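Local coordinates for protein MmeI (Methylophilus methylotrophus, PDB 5HR4) that acts as a type IIL restriction-modification enzyme on DNA and probably methylates adenine at N6, with S-adenosyl-L-methionine as methyl donor, at residues A[404-409]-A[450-455]. Numbering follows the deposited sequence.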
ATOM      1  N   ILE A 404     -20.119 -12.227 -22.774  1.00 32.46           N
ATOM      2  CA  ILE A 404     -19.072 -11.542 -22.027  1.00 31.08           C
ATOM      3  C   ILE A 404     -17.695 -11.778 -22.652  1.00 35.09           C
ATOM      4  O   ILE A 404     -17.398 -12.865 -23.168  1.00 35.47           O
ATOM      5  CB  ILE A 404     -19.164 -12.004 -20.562  1.00 32.46           C
ATOM      6  CG1 ILE A 404     -20.497 -11.514 -20.004  1.00 33.10           C
ATOM      7  CG2 ILE A 404     -18.043 -11.453 -19.704  1.00 32.77           C
ATOM      8  CD1 ILE A 404     -20.910 -12.193 -18.746  1.00 36.87           C
ATOM      9  N   ASN A 405     -16.858 -10.738 -22.649  1.00 31.30           N
ATOM     10  CA  ASN A 405     -15.594 -10.811 -23.375  1.00 33.98           C
ATOM     11  C   ASN A 405     -14.656  -9.709 -22.894  1.00 31.38           C
ATOM     12  O   ASN A 405     -15.063  -8.741 -22.243  1.00 29.13           O
ATOM     13  CB  ASN A 405     -15.814 -10.713 -24.892  1.00 32.60           C
ATOM     14  CG  ASN A 405     -14.873 -11.615 -25.682  1.00 33.15           C
ATOM     15  OD1 ASN A 405     -13.760 -11.940 -25.237  1.00 33.67           O
ATOM     16  ND2 ASN A 405     -15.318 -12.027 -26.855  1.00 28.88           N
ATOM     17  N   VAL A 406     -13.380  -9.869 -23.258  1.00 30.18           N
ATOM     18  CA  VAL A 406     -12.317  -8.981 -22.798  1.00 31.47           C
ATOM     19  C   VAL A 406     -12.505  -7.542 -23.261  1.00 27.89           C
ATOM     20  O   VAL A 406     -11.990  -6.627 -22.623  1.00 28.91           O
ATOM     21  CB  VAL A 406     -10.957  -9.540 -23.257  1.00 28.69           C
ATOM     22  CG1 VAL A 406     -10.746 -10.910 -22.650  1.00 30.10           C
ATOM     23  CG2 VAL A 406     -10.927  -9.653 -24.780  1.00 25.73           C
ATOM     24  N   ASP A 407     -13.249  -7.307 -24.322  1.00 29.08           N
ATOM     25  CA  ASP A 407     -13.431  -5.892 -24.698  1.00 30.25           C
ATOM     26  C   ASP A 407     -14.183  -5.103 -23.659  1.00 28.05           C
ATOM     27  O   ASP A 407     -14.517  -3.955 -23.898  1.00 28.95           O
ATOM     28  CB  ASP A 407     -14.130  -5.752 -26.060  1.00 25.76           C
ATOM     29  CG  ASP A 407     -15.428  -6.555 -26.164  1.00 34.09           C
ATOM     30  OD1 ASP A 407     -16.076  -6.838 -25.137  1.00 34.25           O
ATOM     31  OD2 ASP A 407     -15.820  -6.884 -27.310  1.00 41.54           O
ATOM     32  N   GLN A 408     -14.491  -5.638 -22.490  1.00 29.85           N
ATOM     33  CA  GLN A 408     -15.146  -4.882 -21.438  1.00 30.33           C
ATOM     34  C   GLN A 408     -14.161  -4.363 -20.397  1.00 31.90           C
ATOM     35  O   GLN A 408     -14.579  -3.717 -19.430  1.00 32.17           O
ATOM     36  CB  GLN A 408     -16.225  -5.746 -20.770  1.00 27.07           C
ATOM     37  CG  GLN A 408     -17.149  -6.404 -21.773  1.00 31.86           C
ATOM     38  CD  GLN A 408     -18.105  -7.434 -21.166  1.00 34.27           C
ATOM     39  OE1 GLN A 408     -18.276  -8.527 -21.711  1.00 29.62           O
ATOM     40  NE2 GLN A 408     -18.723  -7.093 -20.039  1.00 28.56           N
ATOM     41  N   PHE A 409     -12.862  -4.578 -20.589  1.00 29.49           N
ATOM     42  CA  PHE A 409     -11.881  -4.245 -19.569  1.00 33.13           C
ATOM     43  C   PHE A 409     -10.847  -3.251 -20.088  1.00 33.02           C
ATOM     44  O   PHE A 409     -10.344  -3.377 -21.213  1.00 33.21           O
ATOM     45  CB  PHE A 409     -11.248  -5.528 -19.042  1.00 33.77           C
ATOM     46  CG  PHE A 409     -12.242  -6.421 -18.366  1.00 29.00           C
ATOM     47  CD1 PHE A 409     -13.038  -7.286 -19.107  1.00 31.58           C
ATOM     48  CD2 PHE A 409     -12.429  -6.350 -16.993  1.00 29.32           C
ATOM     49  CE1 PHE A 409     -13.997  -8.111 -18.462  1.00 32.91           C
ATOM     50  CE2 PHE A 409     -13.365  -7.156 -16.355  1.00 29.01           C
ATOM     51  CZ  PHE A 409     -14.157  -8.032 -17.095  1.00 27.32           C
ATOM     52  N   LEU A 450      -7.834 -14.617 -32.000  1.00 36.25           N
ATOM     53  CA  LEU A 450      -8.122 -13.556 -31.048  1.00 36.38           C
ATOM     54  C   LEU A 450      -8.808 -12.403 -31.770  1.00 32.92           C
ATOM     55  O   LEU A 450      -8.156 -11.574 -32.403  1.00 42.54           O
ATOM     56  CB  LEU A 450      -6.823 -13.121 -30.375  1.00 37.39           C
ATOM     57  CG  LEU A 450      -6.147 -14.265 -29.604  1.00 35.75           C
ATOM     58  CD1 LEU A 450      -4.737 -13.909 -29.146  1.00 29.20           C
ATOM     59  CD2 LEU A 450      -7.018 -14.686 -28.404  1.00 27.35           C
ATOM     60  N   LYS A 451     -10.134 -12.341 -31.684  1.00 31.03           N
ATOM     61  CA  LYS A 451     -10.875 -11.251 -32.307  1.00 38.32           C
ATOM     62  C   LYS A 451     -11.264 -10.137 -31.338  1.00 37.62           C
ATOM     63  O   LYS A 451     -11.567  -9.028 -31.784  1.00 46.70           O
ATOM     64  CB  LYS A 451     -12.132 -11.794 -32.997  1.00 32.14           C
ATOM     65  N   SER A 452     -11.267 -10.395 -30.039  1.00 39.60           N
ATOM     66  CA  SER A 452     -11.643  -9.415 -29.034  1.00 30.78           C
ATOM     67  C   SER A 452     -10.379  -8.952 -28.328  1.00 32.24           C
ATOM     68  O   SER A 452      -9.462  -9.748 -28.088  1.00 30.97           O
ATOM     69  CB  SER A 452     -12.629 -10.034 -28.031  1.00 36.94           C
ATOM     70  OG  SER A 452     -13.595  -9.092 -27.575  1.00 37.49           O
ATOM     71  N   THR A 453     -10.294  -7.659 -28.031  1.00 27.41           N
ATOM     72  CA  THR A 453      -9.085  -7.232 -27.369  1.00 32.93           C
ATOM     73  C   THR A 453      -9.386  -6.294 -26.202  1.00 35.22           C
ATOM     74  O   THR A 453     -10.259  -5.409 -26.308  1.00 32.24           O
ATOM     75  CB  THR A 453      -8.094  -6.560 -28.348  1.00 36.49           C
ATOM     76  OG1 THR A 453      -8.519  -5.225 -28.643  1.00 42.26           O
ATOM     77  CG2 THR A 453      -7.979  -7.361 -29.657  1.00 29.79           C
ATOM     78  N   PRO A 454      -8.701  -6.490 -25.075  1.00 29.03           N
ATOM     79  CA  PRO A 454      -8.761  -5.518 -23.977  1.00 29.54           C
ATOM     80  C   PRO A 454      -8.282  -4.151 -24.432  1.00 33.52           C
ATOM     81  O   PRO A 454      -7.762  -3.966 -25.535  1.00 33.80           O
ATOM     82  CB  PRO A 454      -7.818  -6.087 -22.920  1.00 26.44           C
ATOM     83  CG  PRO A 454      -7.532  -7.475 -23.327  1.00 31.72           C
ATOM     84  CD  PRO A 454      -7.848  -7.649 -24.779  1.00 25.59           C
ATOM     85  N   HIS A 455      -8.442  -3.186 -23.538  1.00 32.32           N
ATOM     86  CA  HIS A 455      -8.070  -1.803 -23.795  1.00 31.02           C
ATOM     87  C   HIS A 455      -7.136  -1.341 -22.681  1.00 29.92           C
ATOM     88  O   HIS A 455      -7.488  -0.475 -21.868  1.00 28.96           O
ATOM     89  CB  HIS A 455      -9.316  -0.930 -23.908  1.00 28.86           C
ATOM     90  CG  HIS A 455     -10.267  -1.382 -24.976  1.00 39.18           C
ATOM     91  ND1 HIS A 455     -11.454  -2.029 -24.694  1.00 40.64           N
ATOM     92  CD2 HIS A 455     -10.203  -1.290 -26.329  1.00 38.56           C
ATOM     93  CE1 HIS A 455     -12.081  -2.311 -25.824  1.00 39.88           C
ATOM     94  NE2 HIS A 455     -11.343  -1.875 -26.831  1.00 42.79           N
TER
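With chi1 at 52°, the carboxylate of Asp407 occupies the crowded position between its backbone N and carbonyl carbon, and the CG2 methyl of Val406 takes the equivalent place on its own residue. The first torsion sets OD2 of Asp407 3.1 Å from OG of Ser452; the second turns CG2 of Val406 to Ser452 and Pro454. CG2 of Val406 lies 3.7 Å from CD of Pro454, an apolar contact with the proline ring, and also touches the backbone of Ser452. The hydroxyl of Ser452 sits beside the side chains of Asn405 and Asp407, but poor angles to Asn405 ND2 and Asp407 OD2 argue against hydrogen bonds; the other carboxylate oxygen, OD1, forms a salt bridge with Arg355 NH1. Asn405 folds back so that OD1 accepts the N-H of Val406 at 2.9 Å, in the carbonyl plane and on a lone pair, while its amide group packs against Ser452, CG of Asn405 lying 3.4 Å from OG of Ser452. An alanine in place of Asn405 would remove the OD1 acceptor and would probably loosen both the entry to the 3-10 turn 406-408 and the packing on Ser452. The imidazole of His455, its CG anti to the carbonyl carbon, brings CE1 to 3.5 Å from the carbonyl O of Asp407, which lies in the plane at the ring edge. Strand pairing begins where His455 N donates to Phe409 O at 3.0 Å (N-H...O 153°), nearly along the C=O axis. The contact thus joins the loops leading into parallel strands 409-413 and 455-458, the latter outermost in the Rossmann-like methyltransferase sheet, while Leu426 of the intervening helix 416-440 covers Val406 and Pro454.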